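Local coordinates for lipopolysaccharide core heptose(I) kinase RfaP (Pseudomonas aeruginosa, PDB 6DFL), which phosphorylates the first heptose of the lipopolysaccharide inner core with ATP and Mg(2+), and also phosphorylates protein tyrosines, its own included, at residues 161-166 with 189-194; 90-95 with 184-189. All blocks are in the same frame, centred on the assembly; numbering follows the deposited sequence.

Contact 1: residues 161-166 with 189-194; sequences HRDCYI and LHRAQT
The catalytic loop of the kinase, carrying the HRD sequence H161-R162-D163, meets the segment that follows D188. D163, probably the catalytic aspartate, is held by R191 in a side-on salt bridge, NE and NH2 to one oxygen each. R191 NE reaches the syn lone pair of D163 OD2 at 3.1 Å, almost straight at 172°. The carboxylate and guanidinium planes are 30° apart, and R191 NH2 meets D163 OD1 at 2.8 Å from above the carboxylate plane. Y165 OH adds a weak hydrogen bond to the same OD1. Held this way, the aspartate should be biased toward its charged form.

The R191 chain, bent at chi3 (-67°), also turns one guanidinium face to R162; the two like-charged groups stack, offset, with centres 4.6 Å apart. A type I turn from L189 to A192, closed by A192 N to L189 O, brings A192 CA to 3.3 Å from H161 O as a CA-H...O contact. Deeper in, L189 CD2 sits over one face of the H161 ring, a CH-pi contact 3.7 Å from the centroid, while D163 O lies over the rim of the opposite face. A hydrogen bond from H161 NE2 to D188 O fixes the ring's rotation. Fold and sequence suggest that D188-L189-H190 stands at the DFG position, L189 in the phenylalanine's place, making this the HRD-histidine-to-DFG-carbonyl pairing typical of protein kinases.

Contact 2: residues 90-95 with 184-189; sequences VATMTA and LSVIDL
A91 O is held twice, by one hydrogen bond and one CA-H...O contact, and its bond is the better placed of the two that join these segments. V186 N donates to A91 O at 3.0 Å, lying in the carbonyl plane with an N-H...O angle of 157°, and the CA-H of S185 points at the same oxygen.

V186 O has the same count of partners, both from T92. T92 OG1 donates to V186 O over 2.8 Å, arriving from above the carbonyl plane. The hydroxyl gets there because OG1 stands anti to the backbone N (chi1 -174°), which swings it toward the strand; L189 CD1 comes up to T92 OG1 at 3.5 Å. T92 CA-H adds the second hold, with T92 CA 3.4 Å from V186 O. Together these polar contacts tie the end of strand 184-186 to the loop, the end-to-end directions of 90-93 and 184-189 being 67° apart.

Apolar contacts add to these bonds. V90 CG1 touches V186 CG1 tip to tip at 4.0 Å, and V186 CG1 also lies alongside T92 CB. Farther along, the selenomethionine M93, bent at chi2 and chi3, folds its SE back over the backbone of I187 and D188; SE lies 4.1 Å from I187 CB and 3.9 Å from D188 N.

Strand 184-186 is an outermost strand of the three-stranded antiparallel sheet and pairs with 169-172. V90 and V186 pack against M150 of helix 137-156 and L85 of helix 76-87. Running from helix 76-87 to strand 95-101 of the five-stranded sheet, and lying on the strand just before the DFG-like D188, loop 90-95 is consistent with the helix C to strand 4 loop of protein kinases, which anchors onto the C-lobe.

In the fold
The two contacts lie with centres about 11 Å apart, each about 6 Å from the chain centre. Along the chain the order is 90-95, 161-166, 184-189, 189-194: the last two ranges share L189, so one continuous run leaves the sheet edge of contact 2 and enters the active site of contact 1. Their chief link is the probable hydrogen bond from H161 NE2 to D188 O; the H161 ring also packs on V186 and I187, and D188 OD2 packs near D163 CB. Contact 2 ties the connection into the five-stranded sheet to the three-stranded sheet, consistent with the junction between the two lobes of a protein kinase, with the active site alongside.

Contact 1: residues 161-166 with 189-194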
loop_
_atom_site.group_PDB
_atom_site.type_symbol
_atom_site.label_atom_id
_atom_site.label_comp_id
_atom_site.label_asym_id
_atom_site.label_seq_id
_atom_site.Cartn_x
_atom_site.Cartn_y
_atom_site.Cartn_z
ATOM N N HIS A 161 5.930 -9.078 -0.572
ATOM C CA HIS A 161 5.209 -9.271 0.672
ATOM C C HIS A 161 4.648 -10.674 0.782
ATOM O O HIS A 161 4.928 -11.372 1.753
ATOM C CB HIS A 161 4.085 -8.260 0.796
ATOM C CG HIS A 161 3.583 -8.124 2.184
ATOM N ND1 HIS A 161 3.596 -6.929 2.866
ATOM C CD2 HIS A 161 3.097 -9.050 3.042
ATOM C CE1 HIS A 161 3.107 -7.120 4.080
ATOM N NE2 HIS A 161 2.806 -8.399 4.215
ATOM N N ARG A 162 3.852 -11.079 -0.210
ATOM C CA ARG A 162 3.150 -12.357 -0.331
ATOM C C ARG A 162 1.792 -12.306 0.350
ATOM O O ARG A 162 0.898 -13.072 0.000
ATOM C CB ARG A 162 3.959 -13.522 0.205
ATOM C CG ARG A 162 5.038 -13.935 -0.725
ATOM C CD ARG A 162 5.394 -15.359 -0.517
ATOM N NE ARG A 162 4.471 -16.238 -1.235
ATOM C CZ ARG A 162 4.605 -17.558 -1.297
ATOM N NH1 ARG A 162 5.623 -18.138 -0.676
ATOM N NH2 ARG A 162 3.747 -18.280 -1.999
ATOM N N ASP A 163 1.609 -11.376 1.275
ATOM C CA ASP A 163 0.309 -11.028 1.822
ATOM C C ASP A 163 0.096 -9.524 1.779
ATOM O O ASP A 163 -0.174 -8.867 2.793
ATOM C CB ASP A 163 0.213 -11.580 3.234
ATOM C CG ASP A 163 0.226 -13.083 3.242
ATOM O OD1 ASP A 163 -0.692 -13.669 2.639
ATOM O OD2 ASP A 163 1.166 -13.668 3.797
ATOM N N CYS A 164 0.214 -8.961 0.573
ATOM C CA CYS A 164 0.151 -7.522 0.354
ATOM C C CYS A 164 -1.306 -7.098 0.222
ATOM O O CYS A 164 -1.885 -7.077 -0.864
ATOM C CB CYS A 164 0.956 -7.154 -0.880
ATOM S SG CYS A 164 1.439 -5.471 -0.853
ATOM N N TYR A 165 -1.928 -6.805 1.357
ATOM C CA TYR A 165 -3.310 -6.362 1.386
ATOM C C TYR A 165 -3.369 -5.065 2.159
ATOM O O TYR A 165 -2.509 -4.787 3.002
ATOM C CB TYR A 165 -4.251 -7.372 2.064
ATOM C CG TYR A 165 -3.884 -8.797 1.835
ATOM C CD1 TYR A 165 -3.809 -9.316 0.551
ATOM C CD2 TYR A 165 -3.644 -9.660 2.914
ATOM C CE1 TYR A 165 -3.476 -10.659 0.335
ATOM C CE2 TYR A 165 -3.323 -11.011 2.714
ATOM C CZ TYR A 165 -3.243 -11.499 1.422
ATOM O OH TYR A 165 -2.908 -12.810 1.205
ATOM N N ILE A 166 -4.428 -4.295 1.910
ATOM C CA ILE A 166 -4.555 -3.042 2.641
ATOM C C ILE A 166 -4.638 -3.277 4.141
ATOM O O ILE A 166 -4.199 -2.432 4.922
ATOM C CB ILE A 166 -5.731 -2.200 2.105
ATOM C CG1 ILE A 166 -7.030 -2.994 2.036
ATOM C CG2 ILE A 166 -5.377 -1.672 0.717
ATOM C CD1 ILE A 166 -8.236 -2.152 1.662
ATOM N N LEU A 189 4.850 -9.820 7.810
ATOM C CA LEU A 189 5.774 -10.248 6.775
ATOM C C LEU A 189 6.125 -11.723 6.929
ATOM O O LEU A 189 7.202 -12.156 6.510
ATOM C CB LEU A 189 7.007 -9.348 6.809
ATOM C CG LEU A 189 6.620 -7.896 6.495
ATOM C CD1 LEU A 189 7.588 -6.895 7.058
ATOM C CD2 LEU A 189 6.526 -7.718 5.004
ATOM N N HIS A 190 5.217 -12.507 7.512
ATOM C CA HIS A 190 5.594 -13.837 7.987
ATOM C C HIS A 190 5.986 -14.761 6.839
ATOM O O HIS A 190 6.811 -15.661 7.034
ATOM C CB HIS A 190 4.456 -14.440 8.819
ATOM C CG HIS A 190 3.325 -14.948 7.991
ATOM N ND1 HIS A 190 2.431 -14.109 7.358
ATOM C CD2 HIS A 190 2.983 -16.203 7.632
ATOM C CE1 HIS A 190 1.574 -14.828 6.658
ATOM N NE2 HIS A 190 1.884 -16.102 6.812
ATOM N N ARG A 191 5.434 -14.528 5.642
ATOM C CA ARG A 191 5.780 -15.200 4.389
ATOM C C ARG A 191 6.614 -14.342 3.424
ATOM O O ARG A 191 6.732 -14.703 2.250
ATOM C CB ARG A 191 4.518 -15.599 3.627
ATOM C CG ARG A 191 3.668 -16.648 4.246
ATOM C CD ARG A 191 2.832 -17.297 3.157
ATOM N NE ARG A 191 1.844 -16.394 2.583
ATOM C CZ ARG A 191 1.127 -16.679 1.503
ATOM N NH1 ARG A 191 1.303 -17.834 0.876
ATOM N NH2 ARG A 191 0.244 -15.801 1.049
ATOM N N ALA A 192 7.133 -13.200 3.856
ATOM C CA ALA A 192 7.829 -12.331 2.930
ATOM C C ALA A 192 9.139 -12.952 2.469
ATOM O O ALA A 192 9.897 -13.538 3.254
ATOM C CB ALA A 192 8.109 -10.962 3.568
ATOM N N GLN A 193 9.424 -12.768 1.185
ATOM C CA GLN A 193 10.656 -13.231 0.570
ATOM C C GLN A 193 11.598 -12.064 0.298
ATOM O O GLN A 193 11.204 -11.048 -0.306
ATOM C CB GLN A 193 10.346 -13.972 -0.716
ATOM C CG GLN A 193 9.449 -15.129 -0.472
ATOM C CD GLN A 193 9.066 -15.791 -1.749
ATOM O OE1 GLN A 193 9.079 -15.154 -2.819
ATOM N NE2 GLN A 193 8.722 -17.078 -1.670
ATOM N N THR A 194 12.851 -12.241 0.715
ATOM C CA THR A 194 13.866 -11.212 0.643
ATOM C C THR A 194 14.981 -11.676 -0.268
ATOM O O THR A 194 15.613 -12.709 -0.001
ATOM C CB THR A 194 14.424 -10.919 2.023
ATOM O OG1 THR A 194 13.335 -10.649 2.903
ATOM C CG2 THR A 194 15.396 -9.748 1.981
#

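Contact 2: residues 90-95 with 184-189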
loop_
_atom_site.group_PDB
_atom_site.type_symbol
_atom_site.label_atom_id
_atom_site.label_comp_id
_atom_site.label_asym_id
_atom_site.label_seq_id
_atom_site.Cartn_x
_atom_site.Cartn_y
_atom_site.Cartn_z
ATOM N N VAL A 90 11.717 1.715 4.765
ATOM C CA VAL A 90 10.294 1.416 4.674
ATOM C C VAL A 90 9.784 1.115 6.077
ATOM O O VAL A 90 10.258 0.178 6.736
ATOM C CB VAL A 90 10.022 0.234 3.734
ATOM C CG1 VAL A 90 8.582 -0.194 3.834
ATOM C CG2 VAL A 90 10.358 0.611 2.329
ATOM N N ALA A 91 8.800 1.885 6.511
ATOM C CA ALA A 91 8.339 1.830 7.883
ATOM C C ALA A 91 7.615 0.504 8.170
ATOM O O ALA A 91 6.676 0.124 7.468
ATOM C CB ALA A 91 7.440 3.036 8.131
ATOM N N THR A 92 8.072 -0.214 9.185
ATOM C CA THR A 92 7.532 -1.537 9.453
ATOM C C THR A 92 7.710 -1.845 10.931
ATOM O O THR A 92 8.040 -0.963 11.733
ATOM C CB THR A 92 8.204 -2.591 8.563
ATOM O OG1 THR A 92 7.562 -3.857 8.750
ATOM C CG2 THR A 92 9.655 -2.739 8.923
HETATM N N MSE A 93 7.470 -3.107 11.286
HETATM C CA MSE A 93 7.633 -3.560 12.646
HETATM C C MSE A 93 9.081 -3.469 13.041
HETATM O O MSE A 93 9.970 -3.470 12.196
HETATM C CB MSE A 93 7.150 -5.001 12.818
HETATM C CG MSE A 93 5.657 -5.193 12.681
HETATM SE SE MSE A 93 5.343 -6.895 11.822
HETATM C CE MSE A 93 4.027 -7.648 13.117
ATOM N N THR A 94 9.326 -3.395 14.336
ATOM C CA THR A 94 10.672 -3.490 14.869
ATOM C C THR A 94 10.781 -4.833 15.569
ATOM O O THR A 94 9.856 -5.236 16.277
ATOM C CB THR A 94 10.960 -2.329 15.817
ATOM O OG1 THR A 94 10.927 -1.110 15.070
ATOM C CG2 THR A 94 12.321 -2.486 16.476
ATOM N N ALA A 95 11.879 -5.540 15.323
ATOM C CA ALA A 95 12.089 -6.888 15.837
ATOM C C ALA A 95 13.055 -6.824 17.008
ATOM O O ALA A 95 14.201 -6.400 16.845
ATOM C CB ALA A 95 12.643 -7.799 14.749
ATOM N N LEU A 184 2.370 5.605 7.555
ATOM C CA LEU A 184 1.982 4.219 7.417
ATOM C C LEU A 184 3.098 3.319 7.930
ATOM O O LEU A 184 4.253 3.733 8.040
ATOM C CB LEU A 184 1.653 3.889 5.960
ATOM C CG LEU A 184 0.464 4.660 5.384
ATOM C CD1 LEU A 184 0.133 4.192 3.989
ATOM C CD2 LEU A 184 -0.763 4.548 6.288
ATOM N N SER A 185 2.722 2.094 8.313
ATOM C CA SER A 185 3.664 1.004 8.513
ATOM C C SER A 185 3.099 -0.238 7.846
ATOM O O SER A 185 1.894 -0.509 7.942
ATOM C CB SER A 185 3.913 0.725 9.990
ATOM O OG SER A 185 4.384 1.875 10.645
ATOM N N VAL A 186 3.950 -0.970 7.158
ATOM C CA VAL A 186 3.557 -2.267 6.626
ATOM C C VAL A 186 3.832 -3.324 7.690
ATOM O O VAL A 186 4.863 -3.286 8.373
ATOM C CB VAL A 186 4.302 -2.580 5.317
ATOM C CG1 VAL A 186 5.828 -2.489 5.519
ATOM C CG2 VAL A 186 3.885 -3.967 4.777
ATOM N N ILE A 187 2.899 -4.258 7.853
ATOM C CA ILE A 187 3.094 -5.308 8.844
ATOM C C ILE A 187 2.882 -6.646 8.173
ATOM O O ILE A 187 2.788 -6.722 6.943
ATOM C CB ILE A 187 2.144 -5.145 10.040
ATOM C CG1 ILE A 187 0.697 -5.292 9.557
ATOM C CG2 ILE A 187 2.372 -3.808 10.726
ATOM C CD1 ILE A 187 -0.307 -5.608 10.648
ATOM N N ASP A 188 2.744 -7.687 9.003
ATOM C CA ASP A 188 2.701 -9.098 8.662
ATOM C C ASP A 188 3.598 -9.499 7.516
ATOM O O ASP A 188 3.142 -9.576 6.370
ATOM C CB ASP A 188 1.309 -9.564 8.291
ATOM C CG ASP A 188 1.311 -11.037 7.931
ATOM O OD1 ASP A 188 1.969 -11.810 8.662
ATOM O OD2 ASP A 188 0.717 -11.426 6.910
ATOM N N LEU A 189 4.850 -9.820 7.810
ATOM C CA LEU A 189 5.774 -10.248 6.775
ATOM C C LEU A 189 6.125 -11.723 6.929
ATOM O O LEU A 189 7.202 -12.156 6.510
ATOM C CB LEU A 189 7.007 -9.348 6.809
ATOM C CG LEU A 189 6.620 -7.896 6.495
ATOM C CD1 LEU A 189 7.588 -6.895 7.058
ATOM C CD2 LEU A 189 6.526 -7.718 5.004
#